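Local atomic coordinates of 2-Keto-3-deoxy-(6-phospho-)gluconate aldolase (Thermoproteus tenax, PDB entry 2R91), a protein that belongs to the dihydrodipicolinate synthetase family of aldolases and folds as a TIM barrel, with four copies of the chain in the assembly. Residues S106-Q109 against I110-F114; L48-Q51 against E52-L56; F183-A187 against V188-G192. All coordinates share one frame; numbering follows the deposited sequence.

Interaction 1 (S106-Q109 against I110-F114)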
ATOM      1  N   SER A 106     -15.530   3.616 -12.052  1.00 23.45           N
ATOM      2  CA  SER A 106     -15.210   2.726 -13.165  1.00 23.20           C
ATOM      3  C   SER A 106     -14.293   3.400 -14.168  1.00 23.69           C
ATOM      4  O   SER A 106     -14.210   4.632 -14.229  1.00 22.41           O
ATOM      5  CB  SER A 106     -16.498   2.250 -13.862  1.00 23.29           C
ATOM      6  OG  SER A 106     -17.054   3.301 -14.612  1.00 22.90           O
ATOM      7  N   GLU A 107     -13.589   2.602 -14.969  1.00 25.32           N
ATOM      8  CA  GLU A 107     -12.826   3.159 -16.078  1.00 28.34           C
ATOM      9  C   GLU A 107     -13.715   3.989 -17.007  1.00 25.45           C
ATOM     10  O   GLU A 107     -13.275   5.025 -17.521  1.00 23.61           O
ATOM     11  CB  GLU A 107     -12.120   2.041 -16.872  1.00 31.52           C
ATOM     12  CG  GLU A 107     -10.992   1.374 -16.046  1.00 37.17           C
ATOM     13  CD  GLU A 107     -10.155   0.312 -16.815  1.00 38.37           C
ATOM     14  OE1 GLU A 107      -9.270  -0.305 -16.170  1.00 41.49           O
ATOM     15  OE2 GLU A 107     -10.381   0.093 -18.045  1.00 42.99           O
ATOM     16  N   ARG A 108     -14.952   3.538 -17.249  1.00 23.75           N
ATOM     17  CA  ARG A 108     -15.855   4.314 -18.118  1.00 25.81           C
ATOM     18  C   ARG A 108     -16.116   5.709 -17.528  1.00 21.85           C
ATOM     19  O   ARG A 108     -16.113   6.691 -18.244  1.00 20.56           O
ATOM     20  CB  ARG A 108     -17.202   3.592 -18.388  1.00 26.40           C
ATOM     21  CG  ARG A 108     -18.071   4.350 -19.422  1.00 29.65           C
ATOM     22  CD  ARG A 108     -19.483   3.741 -19.605  1.00 30.29           C
ATOM     23  NE  ARG A 108     -20.266   3.985 -18.395  1.00 30.91           N
ATOM     24  CZ  ARG A 108     -20.922   5.106 -18.142  1.00 32.85           C
ATOM     25  NH1 ARG A 108     -20.932   6.076 -19.036  1.00 33.22           N
ATOM     26  NH2 ARG A 108     -21.556   5.255 -16.973  1.00 34.87           N
ATOM     27  N   GLN A 109     -16.318   5.783 -16.212  1.00 22.03           N
ATOM     28  CA  GLN A 109     -16.575   7.086 -15.582  1.00 21.44           C
ATOM     29  C   GLN A 109     -15.394   8.045 -15.699  1.00 21.44           C
ATOM     30  O   GLN A 109     -15.565   9.230 -16.027  1.00 20.91           O
ATOM     31  CB  GLN A 109     -17.006   6.908 -14.127  1.00 21.29           C
ATOM     32  CG  GLN A 109     -18.421   6.289 -13.988  1.00 20.14           C
ATOM     33  CD  GLN A 109     -18.717   5.884 -12.558  1.00 21.34           C
ATOM     34  OE1 GLN A 109     -17.836   5.368 -11.862  1.00 21.23           O
ATOM     35  NE2 GLN A 109     -19.976   6.074 -12.115  1.00 19.27           N
ATOM     36  N   ILE A 110     -14.193   7.536 -15.424  1.00 21.14           N
ATOM     37  CA  ILE A 110     -12.979   8.356 -15.551  1.00 21.64           C
ATOM     38  C   ILE A 110     -12.805   8.857 -16.992  1.00 20.29           C
ATOM     39  O   ILE A 110     -12.455  10.007 -17.222  1.00 21.19           O
ATOM     40  CB  ILE A 110     -11.685   7.570 -15.149  1.00 22.56           C
ATOM     41  CG1 ILE A 110     -11.792   6.954 -13.751  1.00 22.72           C
ATOM     42  CG2 ILE A 110     -10.452   8.473 -15.256  1.00 20.41           C
ATOM     43  CD1 ILE A 110     -12.254   7.933 -12.755  1.00 24.49           C
ATOM     44  N   ALA A 111     -13.010   7.976 -17.956  1.00 21.60           N
ATOM     45  CA  ALA A 111     -12.813   8.332 -19.370  1.00 22.34           C
ATOM     46  C   ALA A 111     -13.802   9.376 -19.828  1.00 21.91           C
ATOM     47  O   ALA A 111     -13.431  10.289 -20.536  1.00 22.59           O
ATOM     48  CB  ALA A 111     -12.930   7.080 -20.273  1.00 22.20           C
ATOM     49  N   LYS A 112     -15.072   9.213 -19.455  1.00 22.22           N
ATOM     50  CA  LYS A 112     -16.111  10.174 -19.823  1.00 22.25           C
ATOM     51  C   LYS A 112     -15.770  11.547 -19.278  1.00 20.84           C
ATOM     52  O   LYS A 112     -15.886  12.541 -19.997  1.00 21.03           O
ATOM     53  CB  LYS A 112     -17.504   9.738 -19.297  1.00 23.72           C
ATOM     54  CG  LYS A 112     -18.619  10.736 -19.663  1.00 24.60           C
ATOM     55  CD  LYS A 112     -20.010  10.168 -19.402  1.00 26.24           C
ATOM     56  CE  LYS A 112     -21.127  11.204 -19.668  1.00 26.86           C
ATOM     57  NZ  LYS A 112     -21.038  11.808 -21.027  1.00 30.63           N
ATOM     58  N   TYR A 113     -15.359  11.603 -18.010  1.00 19.80           N
ATOM     59  CA  TYR A 113     -14.909  12.861 -17.398  1.00 19.71           C
ATOM     60  C   TYR A 113     -13.885  13.612 -18.249  1.00 19.98           C
ATOM     61  O   TYR A 113     -14.070  14.791 -18.583  1.00 19.27           O
ATOM     62  CB  TYR A 113     -14.304  12.609 -16.004  1.00 19.10           C
ATOM     63  CG  TYR A 113     -13.796  13.898 -15.363  1.00 19.21           C
ATOM     64  CD1 TYR A 113     -14.705  14.842 -14.835  1.00 18.58           C
ATOM     65  CD2 TYR A 113     -12.417  14.192 -15.310  1.00 17.73           C
ATOM     66  CE1 TYR A 113     -14.265  16.035 -14.255  1.00 18.63           C
ATOM     67  CE2 TYR A 113     -11.967  15.347 -14.736  1.00 17.94           C
ATOM     68  CZ  TYR A 113     -12.890  16.282 -14.208  1.00 20.57           C
ATOM     69  OH  TYR A 113     -12.439  17.447 -13.628  1.00 19.66           O
ATOM     70  N   PHE A 114     -12.778  12.943 -18.570  1.00 19.51           N
ATOM     71  CA  PHE A 114     -11.735  13.585 -19.383  1.00 19.68           C
ATOM     72  C   PHE A 114     -12.196  13.874 -20.795  1.00 20.25           C
ATOM     73  O   PHE A 114     -11.914  14.927 -21.308  1.00 21.32           O
ATOM     74  CB  PHE A 114     -10.410  12.772 -19.380  1.00 19.11           C
ATOM     75  CG  PHE A 114      -9.621  12.930 -18.090  1.00 17.96           C
ATOM     76  CD1 PHE A 114      -8.870  14.065 -17.863  1.00 19.03           C
ATOM     77  CD2 PHE A 114      -9.632  11.935 -17.127  1.00 18.51           C
ATOM     78  CE1 PHE A 114      -8.146  14.247 -16.679  1.00 18.47           C
ATOM     79  CE2 PHE A 114      -8.923  12.098 -15.939  1.00 18.67           C
ATOM     80  CZ  PHE A 114      -8.164  13.268 -15.719  1.00 17.52           C
TER
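Ser106 N donates to Gln109 OE1 over 2.9 Å, almost straight at 169°, the shortest sound polar bond in the turn that joins Ser106 to Ile110. In return, Gln109 N donates to Ser106 OG at 3.0 Å. This reciprocal pair is a capping box, with Ser106 as the N-cap of helix 107-120. Gln109 can close it because its CG lies beside the backbone N (chi1 -70°) and the chain then runs extended, back toward the start of the helix. NE2 donates to Tyr263 O of the second subunit, and bonds at both OE1 and NE2 should fix the rotation of the amide.

The first helical turn follows at once: Ile110 N meets Ser106 O at 3.1 Å, and Ala111 N and Lys112 N bond to Glu107 O and Arg108 O. Ile110 lays CG1 alongside Ser106 O (3.4 Å), while its CG2 lies at the edge of the Phe114 ring, in plane. Lys112 CD lies 4.2 Å from Arg108 NH1, placed obliquely to the guanidinium group; Arg108 NE forms a salt bridge to Glu269 and Lys112 a cation-pi contact with Tyr263, both of the second subunit. Within the subunit, Tyr113 packs on helix 76-88 and bonds through OH to Ser96 OG on strand 93-96, while Ala111 and Phe114 rest on Leu146 of helix 140-146.

Interaction 2 (L48-Q51 against E52-L56)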
ATOM      1  N   LEU A  48     -11.021  24.800  -3.096  1.00 17.07           N
ATOM      2  CA  LEU A  48     -11.523  26.099  -3.610  1.00 18.46           C
ATOM      3  C   LEU A  48     -12.851  25.913  -4.307  1.00 19.38           C
ATOM      4  O   LEU A  48     -13.014  24.945  -5.063  1.00 18.42           O
ATOM      5  CB  LEU A  48     -10.530  26.718  -4.596  1.00 19.31           C
ATOM      6  CG  LEU A  48      -9.096  26.910  -4.075  1.00 19.33           C
ATOM      7  CD1 LEU A  48      -8.230  27.498  -5.182  1.00 17.65           C
ATOM      8  CD2 LEU A  48      -9.103  27.821  -2.846  1.00 18.40           C
ATOM      9  N   SER A  49     -13.797  26.840  -4.087  1.00 18.28           N
ATOM     10  CA  SER A  49     -15.076  26.746  -4.806  1.00 19.17           C
ATOM     11  C   SER A  49     -14.864  27.123  -6.272  1.00 19.04           C
ATOM     12  O   SER A  49     -13.808  27.643  -6.666  1.00 16.83           O
ATOM     13  CB  SER A  49     -16.123  27.681  -4.202  1.00 18.12           C
ATOM     14  OG  SER A  49     -15.698  29.003  -4.330  1.00 20.12           O
ATOM     15  N   LEU A  50     -15.870  26.867  -7.093  1.00 19.15           N
ATOM     16  CA  LEU A  50     -15.773  27.286  -8.486  1.00 20.04           C
ATOM     17  C   LEU A  50     -15.493  28.803  -8.576  1.00 18.97           C
ATOM     18  O   LEU A  50     -14.636  29.217  -9.344  1.00 17.83           O
ATOM     19  CB  LEU A  50     -17.029  26.867  -9.269  1.00 21.02           C
ATOM     20  CG  LEU A  50     -17.307  27.570 -10.603  1.00 20.93           C
ATOM     21  CD1 LEU A  50     -16.195  27.200 -11.573  1.00 21.89           C
ATOM     22  CD2 LEU A  50     -18.687  27.133 -11.140  1.00 21.20           C
ATOM     23  N   GLN A  51     -16.160  29.631  -7.763  1.00 18.87           N
ATOM     24  CA  GLN A  51     -15.961  31.062  -7.899  1.00 19.61           C
ATOM     25  C   GLN A  51     -14.571  31.483  -7.472  1.00 20.47           C
ATOM     26  O   GLN A  51     -13.957  32.373  -8.071  1.00 20.96           O
ATOM     27  CB  GLN A  51     -17.017  31.837  -7.124  1.00 20.07           C
ATOM     28  CG  GLN A  51     -18.438  31.705  -7.744  1.00 20.96           C
ATOM     29  CD  GLN A  51     -19.492  32.318  -6.830  1.00 21.85           C
ATOM     30  OE1 GLN A  51     -19.269  33.373  -6.225  1.00 21.66           O
ATOM     31  NE2 GLN A  51     -20.631  31.682  -6.745  1.00 21.01           N
ATOM     32  N   GLU A  52     -14.058  30.833  -6.431  1.00 19.88           N
ATOM     33  CA  GLU A  52     -12.673  31.072  -6.008  1.00 19.31           C
ATOM     34  C   GLU A  52     -11.685  30.714  -7.126  1.00 17.72           C
ATOM     35  O   GLU A  52     -10.744  31.448  -7.378  1.00 18.22           O
ATOM     36  CB  GLU A  52     -12.399  30.315  -4.693  1.00 19.91           C
ATOM     37  CG  GLU A  52     -13.054  30.994  -3.493  1.00 20.64           C
ATOM     38  CD  GLU A  52     -13.146  30.135  -2.223  1.00 22.53           C
ATOM     39  OE1 GLU A  52     -12.949  28.896  -2.265  1.00 23.20           O
ATOM     40  OE2 GLU A  52     -13.454  30.718  -1.160  1.00 23.24           O
ATOM     41  N   LYS A  53     -11.923  29.619  -7.840  1.00 18.07           N
ATOM     42  CA  LYS A  53     -11.056  29.261  -8.958  1.00 18.45           C
ATOM     43  C   LYS A  53     -11.163  30.249 -10.123  1.00 18.42           C
ATOM     44  O   LYS A  53     -10.188  30.506 -10.843  1.00 16.93           O
ATOM     45  CB  LYS A  53     -11.359  27.849  -9.450  1.00 19.06           C
ATOM     46  CG  LYS A  53     -11.029  26.717  -8.424  1.00 19.71           C
ATOM     47  CD  LYS A  53     -10.981  25.370  -9.160  1.00 21.07           C
ATOM     48  CE  LYS A  53     -10.573  24.214  -8.186  1.00 22.64           C
ATOM     49  NZ  LYS A  53     -11.763  23.662  -7.477  1.00 23.49           N
ATOM     50  N   MET A  54     -12.366  30.787 -10.323  1.00 19.37           N
ATOM     51  CA  MET A  54     -12.541  31.868 -11.306  1.00 19.23           C
ATOM     52  C   MET A  54     -11.767  33.099 -10.890  1.00 18.48           C
ATOM     53  O   MET A  54     -11.140  33.721 -11.705  1.00 18.64           O
ATOM     54  CB  MET A  54     -14.031  32.217 -11.420  1.00 20.15           C
ATOM     55  CG  MET A  54     -14.855  31.067 -11.988  1.00 20.56           C
ATOM     56  SD  MET A  54     -16.634  31.436 -12.089  1.00 21.79           S
ATOM     57  CE  MET A  54     -16.585  32.794 -13.277  1.00 22.36           C
ATOM     58  N   GLU A  55     -11.845  33.480  -9.618  1.00 19.68           N
ATOM     59  CA  GLU A  55     -11.100  34.645  -9.138  1.00 21.97           C
ATOM     60  C   GLU A  55      -9.600  34.436  -9.325  1.00 22.00           C
ATOM     61  O   GLU A  55      -8.853  35.326  -9.728  1.00 20.32           O
ATOM     62  CB  GLU A  55     -11.382  34.906  -7.667  1.00 24.68           C
ATOM     63  CG  GLU A  55     -12.793  35.356  -7.412  1.00 30.42           C
ATOM     64  CD  GLU A  55     -13.223  35.158  -5.971  1.00 32.47           C
ATOM     65  OE1 GLU A  55     -12.361  35.165  -5.086  1.00 35.00           O
ATOM     66  OE2 GLU A  55     -14.421  34.962  -5.721  1.00 33.78           O
ATOM     67  N   LEU A  56      -9.162  33.226  -9.027  1.00 22.42           N
ATOM     68  CA  LEU A  56      -7.768  32.879  -9.146  1.00 21.55           C
ATOM     69  C   LEU A  56      -7.324  32.873 -10.621  1.00 20.52           C
ATOM     70  O   LEU A  56      -6.257  33.376 -10.965  1.00 19.68           O
ATOM     71  CB  LEU A  56      -7.588  31.521  -8.428  1.00 22.93           C
ATOM     72  CG  LEU A  56      -6.219  30.884  -8.369  1.00 24.78           C
ATOM     73  CD1 LEU A  56      -5.270  31.802  -7.512  1.00 24.13           C
ATOM     74  CD2 LEU A  56      -6.383  29.482  -7.748  1.00 22.41           C
TER
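Ser49 O, Leu50 O and Gln51 O accept in turn from Lys53 N, Met54 N and Glu55 N, the four-residue spacing of a regular alpha-helix, and the last of these bonds, Glu55 N to Gln51 O, is 2.8 Å long. Ser49 stands just ahead of the helix as its N-cap. Its OG takes the position between backbone N and carbonyl carbon (chi1 63°), from where it accepts from Glu52 N at 3.2 Å. Glu52 answers with its carboxylate: OE1 receives Ser49 N at 2.9 Å, on the anti side and 31° out of the carboxylate plane. The two bonds make a capping box. Glu52 OE2 is engaged separately, in a salt bridge with Arg259, so both carboxylate oxygens are held and the group's rotation is restricted.

The helix so begun is the connecting helix of a beta-alpha-beta unit, strand 35-38, helix 50-63, strand 67-70, in the parallel barrel. Lys53 is buried and reaches back along the helix start: its chain is extended until it bends at chi4 (86°), which brings NZ to Leu48 O at 3.0 Å. Weak hydrogen bonds to Gly45 O and Ala72 O add further carbonyls around the ammonium. On the way, Lys53 CG passes Leu48 CB at 3.9 Å.

Leu48 turns its CD1 onto Leu56 CD2 at 3.7 Å, the two side chains crossing at about a right angle, and both also pack on Thr9. A separate apolar contact sets Leu50 CD1 against Met54 CG at 4.1 Å. Both of these residues lean on Leu82 of helix 76-88, with Met54 reaching Tyr85 too.

Interaction 3 (F183-A187 against V188-G192)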
ATOM      1  N   PHE A 183      16.143  18.101 -10.346  1.00 19.16           N
ATOM      2  CA  PHE A 183      17.401  17.726 -10.984  1.00 18.92           C
ATOM      3  C   PHE A 183      17.204  16.580 -11.976  1.00 18.23           C
ATOM      4  O   PHE A 183      17.495  16.720 -13.167  1.00 18.79           O
ATOM      5  CB  PHE A 183      18.425  17.419  -9.870  1.00 20.20           C
ATOM      6  CG  PHE A 183      19.571  16.551 -10.288  1.00 21.69           C
ATOM      7  CD1 PHE A 183      20.278  16.807 -11.458  1.00 21.36           C
ATOM      8  CD2 PHE A 183      19.990  15.513  -9.452  1.00 22.37           C
ATOM      9  CE1 PHE A 183      21.374  15.988 -11.834  1.00 22.37           C
ATOM     10  CE2 PHE A 183      21.087  14.697  -9.810  1.00 22.07           C
ATOM     11  CZ  PHE A 183      21.772  14.935 -10.968  1.00 21.77           C
ATOM     12  N   ALA A 184      16.681  15.457 -11.507  1.00 16.87           N
ATOM     13  CA  ALA A 184      16.486  14.292 -12.349  1.00 17.99           C
ATOM     14  C   ALA A 184      15.609  14.554 -13.588  1.00 18.53           C
ATOM     15  O   ALA A 184      15.912  14.079 -14.690  1.00 17.25           O
ATOM     16  CB  ALA A 184      15.914  13.147 -11.531  1.00 16.90           C
ATOM     17  N   SER A 185      14.522  15.303 -13.405  1.00 17.23           N
ATOM     18  CA  SER A 185      13.661  15.684 -14.556  1.00 17.52           C
ATOM     19  C   SER A 185      14.414  16.441 -15.655  1.00 17.00           C
ATOM     20  O   SER A 185      14.240  16.169 -16.830  1.00 19.70           O
ATOM     21  CB  SER A 185      12.497  16.561 -14.057  1.00 16.81           C
ATOM     22  OG  SER A 185      11.708  15.841 -13.138  1.00 17.86           O
ATOM     23  N   PHE A 186      15.195  17.445 -15.288  1.00 19.09           N
ATOM     24  CA  PHE A 186      16.010  18.144 -16.303  1.00 18.83           C
ATOM     25  C   PHE A 186      17.055  17.216 -16.942  1.00 20.39           C
ATOM     26  O   PHE A 186      17.272  17.225 -18.173  1.00 20.00           O
ATOM     27  CB  PHE A 186      16.655  19.372 -15.694  1.00 18.82           C
ATOM     28  CG  PHE A 186      15.657  20.459 -15.308  1.00 18.76           C
ATOM     29  CD1 PHE A 186      14.646  20.851 -16.191  1.00 19.70           C
ATOM     30  CD2 PHE A 186      15.757  21.094 -14.081  1.00 18.25           C
ATOM     31  CE1 PHE A 186      13.724  21.875 -15.820  1.00 17.82           C
ATOM     32  CE2 PHE A 186      14.856  22.101 -13.704  1.00 18.80           C
ATOM     33  CZ  PHE A 186      13.848  22.488 -14.588  1.00 18.89           C
ATOM     34  N   ALA A 187      17.684  16.400 -16.103  1.00 20.15           N
ATOM     35  CA  ALA A 187      18.692  15.420 -16.578  1.00 20.29           C
ATOM     36  C   ALA A 187      18.149  14.449 -17.625  1.00 21.35           C
ATOM     37  O   ALA A 187      18.848  14.071 -18.595  1.00 22.50           O
ATOM     38  CB  ALA A 187      19.245  14.664 -15.390  1.00 19.86           C
ATOM     39  N   VAL A 188      16.901  14.023 -17.462  1.00 20.25           N
ATOM     40  CA  VAL A 188      16.340  13.089 -18.427  1.00 20.05           C
ATOM     41  C   VAL A 188      15.572  13.820 -19.526  1.00 20.78           C
ATOM     42  O   VAL A 188      14.979  13.184 -20.403  1.00 22.89           O
ATOM     43  CB  VAL A 188      15.458  11.963 -17.790  1.00 19.62           C
ATOM     44  CG1 VAL A 188      16.263  11.111 -16.793  1.00 20.28           C
ATOM     45  CG2 VAL A 188      14.158  12.543 -17.143  1.00 20.07           C
ATOM     46  N   ARG A 189      15.616  15.144 -19.493  1.00 21.34           N
ATOM     47  CA  ARG A 189      14.916  15.980 -20.486  1.00 22.79           C
ATOM     48  C   ARG A 189      13.408  15.727 -20.591  1.00 22.28           C
ATOM     49  O   ARG A 189      12.853  15.507 -21.688  1.00 21.56           O
ATOM     50  CB  ARG A 189      15.601  15.932 -21.884  1.00 24.88           C
ATOM     51  CG  ARG A 189      17.075  16.291 -21.793  1.00 28.87           C
ATOM     52  CD  ARG A 189      17.671  16.747 -23.118  1.00 34.56           C
ATOM     53  NE  ARG A 189      19.035  17.241 -22.904  1.00 38.93           N
ATOM     54  CZ  ARG A 189      19.962  17.367 -23.863  1.00 40.67           C
ATOM     55  NH1 ARG A 189      19.675  17.037 -25.129  1.00 41.50           N
ATOM     56  NH2 ARG A 189      21.175  17.825 -23.555  1.00 40.65           N
ATOM     57  N   LEU A 190      12.745  15.744 -19.438  1.00 20.93           N
ATOM     58  CA  LEU A 190      11.298  15.936 -19.428  1.00 21.05           C
ATOM     59  C   LEU A 190      11.075  17.339 -19.998  1.00 20.90           C
ATOM     60  O   LEU A 190      12.023  18.113 -20.132  1.00 19.87           O
ATOM     61  CB  LEU A 190      10.753  15.831 -17.998  1.00 18.86           C
ATOM     62  CG  LEU A 190      10.797  14.417 -17.388  1.00 18.71           C
ATOM     63  CD1 LEU A 190      10.047  14.478 -16.079  1.00 16.73           C
ATOM     64  CD2 LEU A 190      10.146  13.404 -18.345  1.00 19.51           C
ATOM     65  N   ASP A 191       9.828  17.695 -20.310  1.00 20.52           N
ATOM     66  CA  ASP A 191       9.587  19.040 -20.812  1.00 21.15           C
ATOM     67  C   ASP A 191       9.736  20.095 -19.730  1.00 21.34           C
ATOM     68  O   ASP A 191       9.838  21.273 -20.019  1.00 22.24           O
ATOM     69  CB  ASP A 191       8.223  19.087 -21.449  1.00 21.82           C
ATOM     70  CG  ASP A 191       8.167  18.203 -22.642  1.00 23.09           C
ATOM     71  OD1 ASP A 191       8.697  18.619 -23.684  1.00 24.51           O
ATOM     72  OD2 ASP A 191       7.682  17.070 -22.526  1.00 22.21           O
ATOM     73  N   GLY A 192       9.726  19.676 -18.466  1.00 20.67           N
ATOM     74  CA  GLY A 192       9.883  20.629 -17.399  1.00 18.46           C
ATOM     75  C   GLY A 192       9.516  20.035 -16.056  1.00 18.13           C
ATOM     76  O   GLY A 192       9.302  18.800 -15.913  1.00 18.37           O
TER
HETATM   77  O   HOH W   1      19.454  17.608 -19.980  1.00 33.78           O
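Helix 182-187 of the TIM barrel ends in a Schellman motif: Arg189 takes a positive phi of 56°, and Leu190 N returns to Ser185 O at 3.0 Å. Arg189 N also bonds to Phe186 O, although it sits above the carbonyl plane rather than on a lone pair. Val188 N still makes the helical bond to Ala184 O.

The tightly packed side is buried: aliphatic groups of Val188 and Leu190 meet backbone carbonyls and the side chain of Ser185. Leu190 CD1 touches Ser185 OG at 3.6 Å, an oxygen whose polar partner is Leu181 O, just ahead of the helix. CG1 of Val188 is anti to the carbonyl carbon (chi1 -60°), which places CG2 3.4 Å from Ala184 O. Leu190 and Val188 both lie against Leu163 of helix 159-168, and Val188 meets Phe183 of the third subunit. Phe186 CE1 approaches Gly192 CA more loosely, at 4.3 Å and obliquely.

Arg189 occupies the more accessible, hydrated side. Its side chain is extended from CG to NE, and NH1 forms a salt bridge with Glu218 of the third subunit. A water in the guanidinium plane accepts from Arg189 NE at 3.0 Å and donates to Phe186 O at 2.9 Å.

How the interactions relate
From the N terminus, the chain passes through interaction 2, then interaction 1, then interaction 3. They lie in series, neither nesting nor crossing, and each closes only a local turn. The first two start helices that link successive barrel strands, 35-38 to 67-70 and 93-96 to 125-129, whereas 183-192 ends a helix and leads into strand 192-193. Helix 76-88 lies between the first two, receiving side chains from both; the nearest atoms of interactions 1 and 2 are nonetheless about 9 Å apart. Interactions 2 and 3 occupy opposite sides of the chain's centre, about 32 Å between centres. Interactions 1 and 3 face the second and third subunits respectively, while no other chain touches 48-56.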